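Local coordinates for histone-lysine N-methyltransferase SETMAR (Homo sapiens, PDB 3BO5), which methylates histone H3 through the SET-domain portion held in this chain and, as a fusion with a mariner transposase, takes part in DNA double-strand break repair, at residues H44-G47 with P48-I52; S75-H79 with G80-D84; E158-G161 with F162-Q166. The protein carries 2 engineered substitutions. All blocks are in the same frame, centred on the assembly; numbering follows the deposited sequence.

Interaction 1 (H44-G47 with P48-I52); sequences HVVG and PGADI
The backbone N-H of Ala-50 turns back onto the carbonyl of Gly-47, with Ala-50 N 3.1 Å from Gly-47 O and the bond fairly straight at the hydrogen (159°). The methyl of Ala-50 comes to the same acceptor, its CB 3.2 Å from Gly-47 O, so one oxygen meets both an N-H and a methyl group. Further out, Val-46 reaches across the mouth of the turn with CG1, a loose apolar touch at 4.4 Å from Ala-50 CB; with CG1 roughly trans to the amide nitrogen (chi1 165°), that branch leans over the turn.

What sets this up is a type II beta turn from Gly-47 to Ala-50. Pro-48 and Gly-49 take its corners, the proline with its ring fixing phi and the glycine at the positive phi the second corner needs. The turn ends the short strand 45-46 at the surface of the pre-SET region. That strand runs parallel to strand 151-160, with Val-45 bonded through its backbone to Gly-157 and Val-159, while Pro-48 lies against Leu-160 and against Glu-164 and Arg-168 of helix 162-169.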
loop_
_atom_site.group_PDB
_atom_site.type_symbol
_atom_site.label_atom_id
_atom_site.label_comp_id
_atom_site.label_asym_id
_atom_site.label_seq_id
_atom_site.Cartn_x
_atom_site.Cartn_y
_atom_site.Cartn_z
ATOM N N HIS A 44 9.788 -0.139 -1.934
ATOM C CA HIS A 44 9.860 -0.618 -3.349
ATOM C C HIS A 44 11.344 -0.858 -3.724
ATOM O O HIS A 44 12.298 -0.165 -3.255
ATOM C CB HIS A 44 9.418 0.418 -4.341
ATOM C CG HIS A 44 7.961 0.760 -4.342
ATOM N ND1 HIS A 44 6.957 -0.163 -4.096
ATOM C CD2 HIS A 44 7.349 1.941 -4.636
ATOM C CE1 HIS A 44 5.788 0.449 -4.248
ATOM N NE2 HIS A 44 6.000 1.716 -4.561
ATOM N N VAL A 45 11.533 -1.835 -4.617
ATOM C CA VAL A 45 12.849 -2.109 -5.173
ATOM C C VAL A 45 12.679 -2.155 -6.686
ATOM O O VAL A 45 11.575 -2.295 -7.206
ATOM C CB VAL A 45 13.405 -3.447 -4.694
ATOM C CG1 VAL A 45 13.521 -3.474 -3.140
ATOM C CG2 VAL A 45 12.523 -4.629 -5.178
ATOM N N VAL A 46 13.816 -1.978 -7.377
ATOM C CA VAL A 46 13.803 -2.097 -8.841
ATOM C C VAL A 46 13.497 -3.513 -9.226
ATOM O O VAL A 46 14.063 -4.488 -8.643
ATOM C CB VAL A 46 15.208 -1.830 -9.437
ATOM C CG1 VAL A 46 15.276 -2.322 -10.924
ATOM C CG2 VAL A 46 15.515 -0.401 -9.343
ATOM N N GLY A 47 12.628 -3.646 -10.254
ATOM C CA GLY A 47 12.341 -4.981 -10.765
ATOM C C GLY A 47 12.562 -4.921 -12.271
ATOM O O GLY A 47 12.782 -3.814 -12.839
ATOM N N PRO A 48 12.515 -6.115 -12.896
ATOM C CA PRO A 48 12.656 -6.137 -14.352
ATOM C C PRO A 48 11.668 -5.229 -15.057
ATOM O O PRO A 48 10.435 -5.233 -14.812
ATOM C CB PRO A 48 12.488 -7.614 -14.721
ATOM C CG PRO A 48 12.786 -8.336 -13.494
ATOM C CD PRO A 48 12.307 -7.454 -12.347
ATOM N N GLY A 49 12.204 -4.488 -15.998
ATOM C CA GLY A 49 11.380 -3.604 -16.840
ATOM C C GLY A 49 11.047 -2.251 -16.275
ATOM O O GLY A 49 10.496 -1.368 -16.961
ATOM N N ALA A 50 11.377 -2.040 -14.998
ATOM C CA ALA A 50 11.226 -0.723 -14.434
ATOM C C ALA A 50 12.130 0.245 -15.224
ATOM O O ALA A 50 13.280 -0.053 -15.456
ATOM C CB ALA A 50 11.656 -0.781 -12.984
ATOM N N ASP A 51 11.622 1.395 -15.587
ATOM C CA ASP A 51 12.443 2.419 -16.235
ATOM C C ASP A 51 12.812 3.539 -15.290
ATOM O O ASP A 51 13.669 4.350 -15.621
ATOM C CB ASP A 51 11.817 2.927 -17.522
ATOM C CG ASP A 51 10.455 3.566 -17.308
ATOM O OD1 ASP A 51 9.697 3.133 -16.419
ATOM O OD2 ASP A 51 10.125 4.494 -18.073
ATOM N N ILE A 52 12.270 3.508 -14.076
ATOM C CA ILE A 52 12.528 4.532 -13.052
ATOM C C ILE A 52 12.893 3.781 -11.737
ATOM O O ILE A 52 12.099 2.940 -11.302
ATOM C CB ILE A 52 11.277 5.429 -12.820
ATOM C CG1 ILE A 52 10.804 6.085 -14.159
ATOM C CG2 ILE A 52 11.565 6.481 -11.718
ATOM C CD1 ILE A 52 9.550 6.970 -14.048
#

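Interaction 2 (S75-H79 with G80-D84); sequences SCLRH and GENYD. With ZN (zinc ion), chain B.
Leu-77 lies over the start of the outgoing chain, its CD2 methyl 3.8 Å from Gly-80 O and 4.0 Å from Asn-82 ND2. This is the close-packed part. Leu-77 is buried, also touches Asn-117, and has CG trans to its own carbonyl carbon (chi1 -67°), which lays the isobutyl group along the chain that follows. The backbone closes a tight turn here: Gly-80 N donates to Leu-77 O at 3.3 Å, a long bond. Gly-80 then leaves with a positive phi that glycine readily adopts.

The looser part is filled by water: two waters sit in the bend of the chain, next to the packed leucine. One is 2.7 Å from Cys-76 O and accepts from Asn-82 ND2 at 3.0 Å. The other accepts from His-79 N and donates to Gly-80 O, 2.8 Å away. The main partner of Asn-82 ND2 is Asn-117 OD1; with the water as the other acceptor, the turn of the amide is probably well defined. The imidazole of His-79 leads away from the chain that follows, and the exposed Arg-78 folds its guanidinium over Ser-75 O.

At the base of the turn Cys-76 SG binds zinc at 2.3 Å; Cys-62, Cys-105 and Cys-109 complete this site of the triangular three-zinc pre-SET cluster. Zinc-thiolate bonding holds Cys-76 itself, whereas waters tie the following residues together and back to its carbonyl, which implies a rigid metal end and probably a more pliable, hydrated exit.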
loop_
_atom_site.group_PDB
_atom_site.type_symbol
_atom_site.label_atom_id
_atom_site.label_comp_id
_atom_site.label_asym_id
_atom_site.label_seq_id
_atom_site.Cartn_x
_atom_site.Cartn_y
_atom_site.Cartn_z
ATOM N N SER A 75 5.582 24.333 -1.852
ATOM C CA SER A 75 5.320 23.724 -3.189
ATOM C C SER A 75 4.981 22.249 -3.110
ATOM O O SER A 75 4.500 21.636 -4.062
ATOM C CB SER A 75 6.470 23.943 -4.178
ATOM O OG SER A 75 7.717 23.529 -3.658
ATOM N N CYS A 76 5.221 21.647 -1.945
ATOM C CA CYS A 76 4.723 20.293 -1.690
ATOM C C CYS A 76 3.235 20.200 -1.344
ATOM O O CYS A 76 2.710 19.070 -1.280
ATOM C CB CYS A 76 5.541 19.590 -0.580
ATOM S SG CYS A 76 7.250 19.466 -0.954
ATOM N N LEU A 77 2.594 21.329 -1.058
ATOM C CA LEU A 77 1.231 21.387 -0.586
ATOM C C LEU A 77 0.362 22.176 -1.536
ATOM O O LEU A 77 -0.461 22.990 -1.081
ATOM C CB LEU A 77 1.145 22.038 0.781
ATOM C CG LEU A 77 1.799 21.219 1.883
ATOM C CD1 LEU A 77 1.664 21.862 3.275
ATOM C CD2 LEU A 77 1.247 19.828 1.932
ATOM N N ARG A 78 0.523 21.945 -2.815
ATOM C CA ARG A 78 -0.226 22.754 -3.803
ATOM C C ARG A 78 -1.726 22.483 -3.836
ATOM O O ARG A 78 -2.463 23.245 -4.489
ATOM C CB ARG A 78 0.384 22.599 -5.182
ATOM C CG ARG A 78 1.765 23.136 -5.240
ATOM C CD ARG A 78 2.370 22.813 -6.570
ATOM N NE ARG A 78 3.611 23.537 -6.838
ATOM C CZ ARG A 78 4.729 22.953 -7.263
ATOM N NH1 ARG A 78 5.816 23.679 -7.518
ATOM N NH2 ARG A 78 4.761 21.636 -7.427
ATOM N N HIS A 79 -2.174 21.433 -3.147
ATOM C CA HIS A 79 -3.595 21.108 -3.065
ATOM C C HIS A 79 -4.047 20.958 -1.612
ATOM O O HIS A 79 -4.912 20.149 -1.274
ATOM C CB HIS A 79 -3.902 19.899 -3.974
ATOM C CG HIS A 79 -3.663 20.196 -5.418
ATOM N ND1 HIS A 79 -2.461 19.933 -6.045
ATOM C CD2 HIS A 79 -4.448 20.785 -6.351
ATOM C CE1 HIS A 79 -2.530 20.309 -7.312
ATOM N NE2 HIS A 79 -3.715 20.854 -7.518
ATOM N N GLY A 80 -3.495 21.818 -0.761
ATOM C CA GLY A 80 -3.957 21.915 0.607
ATOM C C GLY A 80 -3.187 20.869 1.399
ATOM O O GLY A 80 -2.344 20.142 0.850
ATOM N N GLU A 81 -3.453 20.791 2.681
ATOM C CA GLU A 81 -2.731 19.873 3.533
ATOM C C GLU A 81 -3.198 18.478 3.213
ATOM O O GLU A 81 -4.387 18.275 2.976
ATOM C CB GLU A 81 -2.969 20.186 4.993
ATOM C CG GLU A 81 -2.268 21.495 5.391
ATOM C CD GLU A 81 -2.320 21.705 6.907
ATOM O OE1 GLU A 81 -3.437 21.973 7.407
ATOM O OE2 GLU A 81 -1.262 21.526 7.587
ATOM N N ASN A 82 -2.284 17.513 3.209
ATOM C CA ASN A 82 -2.704 16.143 3.010
ATOM C C ASN A 82 -3.128 15.541 4.325
ATOM O O ASN A 82 -4.019 14.651 4.331
ATOM C CB ASN A 82 -1.527 15.343 2.462
ATOM C CG ASN A 82 -1.137 15.785 1.109
ATOM O OD1 ASN A 82 -1.964 15.831 0.181
ATOM N ND2 ASN A 82 0.146 16.152 0.948
ATOM N N TYR A 83 -2.492 15.979 5.400
ATOM C CA TYR A 83 -2.667 15.325 6.671
ATOM C C TYR A 83 -3.001 16.355 7.735
ATOM O O TYR A 83 -2.605 17.536 7.640
ATOM C CB TYR A 83 -1.385 14.613 7.107
ATOM C CG TYR A 83 -0.850 13.691 6.011
ATOM C CD1 TYR A 83 -1.538 12.511 5.675
ATOM C CD2 TYR A 83 0.324 14.023 5.314
ATOM C CE1 TYR A 83 -1.046 11.628 4.698
ATOM C CE2 TYR A 83 0.830 13.133 4.332
ATOM C CZ TYR A 83 0.124 11.962 4.028
ATOM O OH TYR A 83 0.619 11.140 3.075
ATOM N N ASP A 84 -3.705 15.874 8.759
ATOM C CA ASP A 84 -3.906 16.697 9.936
ATOM C C ASP A 84 -2.822 16.545 10.957
ATOM O O ASP A 84 -1.793 15.914 10.737
ATOM C CB ASP A 84 -5.306 16.474 10.559
ATOM C CG ASP A 84 -5.481 15.147 11.167
ATOM O OD1 ASP A 84 -4.488 14.498 11.584
ATOM O OD2 ASP A 84 -6.678 14.782 11.306
HETATM ZN ZN ZN B . 8.399 19.823 1.008
HETATM O O HOH W 1 0.741 17.301 -1.799
HETATM O O HOH W 2 -1.333 19.199 -1.549
#

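Interaction 3 (E158-G161 with F162-Q166); sequences EVLG and FSEVQ
Gly-161 O receives the N-H of Val-165, 2.9 Å from Gly-161 O to Val-165 N and 162° at the hydrogen. Carbon closes in on the same oxygen: Val-165 CG2 is 3.4 Å from Gly-161 O, and Glu-164 CB lies 3.5 Å from it. The carbonyl is thus sunk into the first turn of the helix, and the next bond of the series follows directly, from Gln-166 N to Phe-162 O.

Ahead of the helix, Leu-160 is set against its inner side. Its CB and CD1 meet Val-165 CG2, each at 3.8 Å, the two side chains crossing at about a right angle, while the other methyl, CD2, touches Glu-164 CG at 3.9 Å. Val-165 also packs on Phe-196 of strand 193-199, so it fills the corner between helix and sheet.

Gly-161 is the N-cap residue that joins strand 151-160 of the SET domain to helix 162-169. The chain turns sharply at this point: the short strand and helix axes make an angle of 105° and pass 8.3 Å apart.

Glu-164 belongs to both the apolar and the polar side of the contact. Its CG, trans to the amide nitrogen, stays on Leu-160, and a bend at the next bond (chi2 75°) carries the carboxylate away to Arg-168 and Arg-167, which both form salt bridges with OE2. Arg-168 also pairs with Glu-158 OE1, so one guanidinium lies between the carboxylates of strand and helix and probably offsets their like charges. Phe-162 turns outward instead, only its CB keeping near Gly-161, and its side chain touches Glu-194 on strand 193-199.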
loop_
_atom_site.group_PDB
_atom_site.type_symbol
_atom_site.label_atom_id
_atom_site.label_comp_id
_atom_site.label_asym_id
_atom_site.label_seq_id
_atom_site.Cartn_x
_atom_site.Cartn_y
_atom_site.Cartn_z
ATOM N N GLU A 158 8.650 -5.289 -5.856
ATOM C CA GLU A 158 9.378 -4.937 -7.071
ATOM C C GLU A 158 8.524 -4.061 -7.956
ATOM O O GLU A 158 7.329 -4.359 -8.176
ATOM C CB GLU A 158 9.629 -6.213 -7.888
ATOM C CG GLU A 158 10.597 -7.169 -7.253
ATOM C CD GLU A 158 10.803 -8.381 -8.112
ATOM O OE1 GLU A 158 10.125 -9.378 -7.902
ATOM O OE2 GLU A 158 11.605 -8.242 -9.051
ATOM N N VAL A 159 9.150 -3.037 -8.497
ATOM C CA VAL A 159 8.480 -2.147 -9.469
ATOM C C VAL A 159 8.820 -2.693 -10.844
ATOM O O VAL A 159 10.002 -2.866 -11.166
ATOM C CB VAL A 159 8.996 -0.723 -9.316
ATOM C CG1 VAL A 159 8.412 0.209 -10.354
ATOM C CG2 VAL A 159 8.557 -0.231 -7.893
ATOM N N LEU A 160 7.803 -3.038 -11.622
ATOM C CA LEU A 160 8.006 -3.850 -12.844
ATOM C C LEU A 160 7.575 -3.032 -14.032
ATOM O O LEU A 160 6.745 -2.132 -13.989
ATOM C CB LEU A 160 7.091 -5.061 -12.819
ATOM C CG LEU A 160 7.279 -6.058 -11.709
ATOM C CD1 LEU A 160 6.328 -7.273 -11.850
ATOM C CD2 LEU A 160 8.716 -6.502 -11.643
ATOM N N GLY A 161 8.133 -3.395 -15.180
ATOM C CA GLY A 161 7.535 -2.905 -16.395
ATOM C C GLY A 161 6.367 -3.761 -16.888
ATOM O O GLY A 161 6.173 -4.922 -16.477
ATOM N N PHE A 162 5.630 -3.171 -17.847
ATOM C CA PHE A 162 4.420 -3.782 -18.344
ATOM C C PHE A 162 4.659 -5.207 -18.910
ATOM O O PHE A 162 3.907 -6.129 -18.621
ATOM C CB PHE A 162 3.822 -2.852 -19.409
ATOM C CG PHE A 162 2.475 -3.251 -19.899
ATOM C CD1 PHE A 162 1.421 -2.373 -19.722
ATOM C CD2 PHE A 162 2.264 -4.399 -20.663
ATOM C CE1 PHE A 162 0.147 -2.723 -20.220
ATOM C CE2 PHE A 162 0.989 -4.746 -21.138
ATOM C CZ PHE A 162 -0.053 -3.934 -20.913
ATOM N N SER A 163 5.721 -5.352 -19.722
ATOM C CA SER A 163 5.976 -6.663 -20.341
ATOM C C SER A 163 6.368 -7.696 -19.332
ATOM O O SER A 163 5.950 -8.868 -19.459
ATOM C CB SER A 163 6.961 -6.587 -21.491
ATOM O OG SER A 163 6.482 -5.639 -22.387
ATOM N N GLU A 164 7.151 -7.260 -18.313
ATOM C CA GLU A 164 7.479 -8.185 -17.221
ATOM C C GLU A 164 6.225 -8.629 -16.461
ATOM O O GLU A 164 6.114 -9.755 -16.050
ATOM C CB GLU A 164 8.493 -7.561 -16.294
ATOM C CG GLU A 164 8.758 -8.430 -15.090
ATOM C CD GLU A 164 9.619 -9.649 -15.418
ATOM O OE1 GLU A 164 10.148 -9.774 -16.582
ATOM O OE2 GLU A 164 9.725 -10.510 -14.524
ATOM N N VAL A 165 5.313 -7.682 -16.269
ATOM C CA VAL A 165 3.997 -8.014 -15.679
ATOM C C VAL A 165 3.268 -9.087 -16.471
ATOM O O VAL A 165 2.848 -10.113 -15.943
ATOM C CB VAL A 165 3.119 -6.794 -15.484
ATOM C CG1 VAL A 165 1.649 -7.251 -15.128
ATOM C CG2 VAL A 165 3.752 -6.001 -14.320
ATOM N N GLN A 166 3.187 -8.850 -17.779
ATOM C CA GLN A 166 2.587 -9.853 -18.646
ATOM C C GLN A 166 3.259 -11.202 -18.530
ATOM O O GLN A 166 2.595 -12.234 -18.503
ATOM C CB GLN A 166 2.701 -9.433 -20.096
ATOM C CG GLN A 166 1.859 -8.269 -20.394
ATOM C CD GLN A 166 0.382 -8.634 -20.311
ATOM O OE1 GLN A 166 -0.338 -8.083 -19.495
ATOM N NE2 GLN A 166 -0.057 -9.601 -21.142
#

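In the fold
Interactions 1 and 3 form one corner of the molecule, their centres 8 Å apart, although one belongs to the pre-SET region and the other to the SET domain. Strands 45-46 and 151-160 pair through Val-45 O and Val-159 N (2.8 Å), and just beyond them Pro-48 O lies 3.0 Å from Gly-161 N, both probable hydrogen bonds, so the turn of 47-50 is held to the residue that caps helix 162-169. Interaction 2, in the zinc cluster, stands apart, its centre 28 Å from that of interaction 1 and 31 Å from that of interaction 3. Towards the cofactor, the Leu-160 side chain is about 9 Å from that of Tyr-179, a residue that binds S-adenosyl-L-methionine.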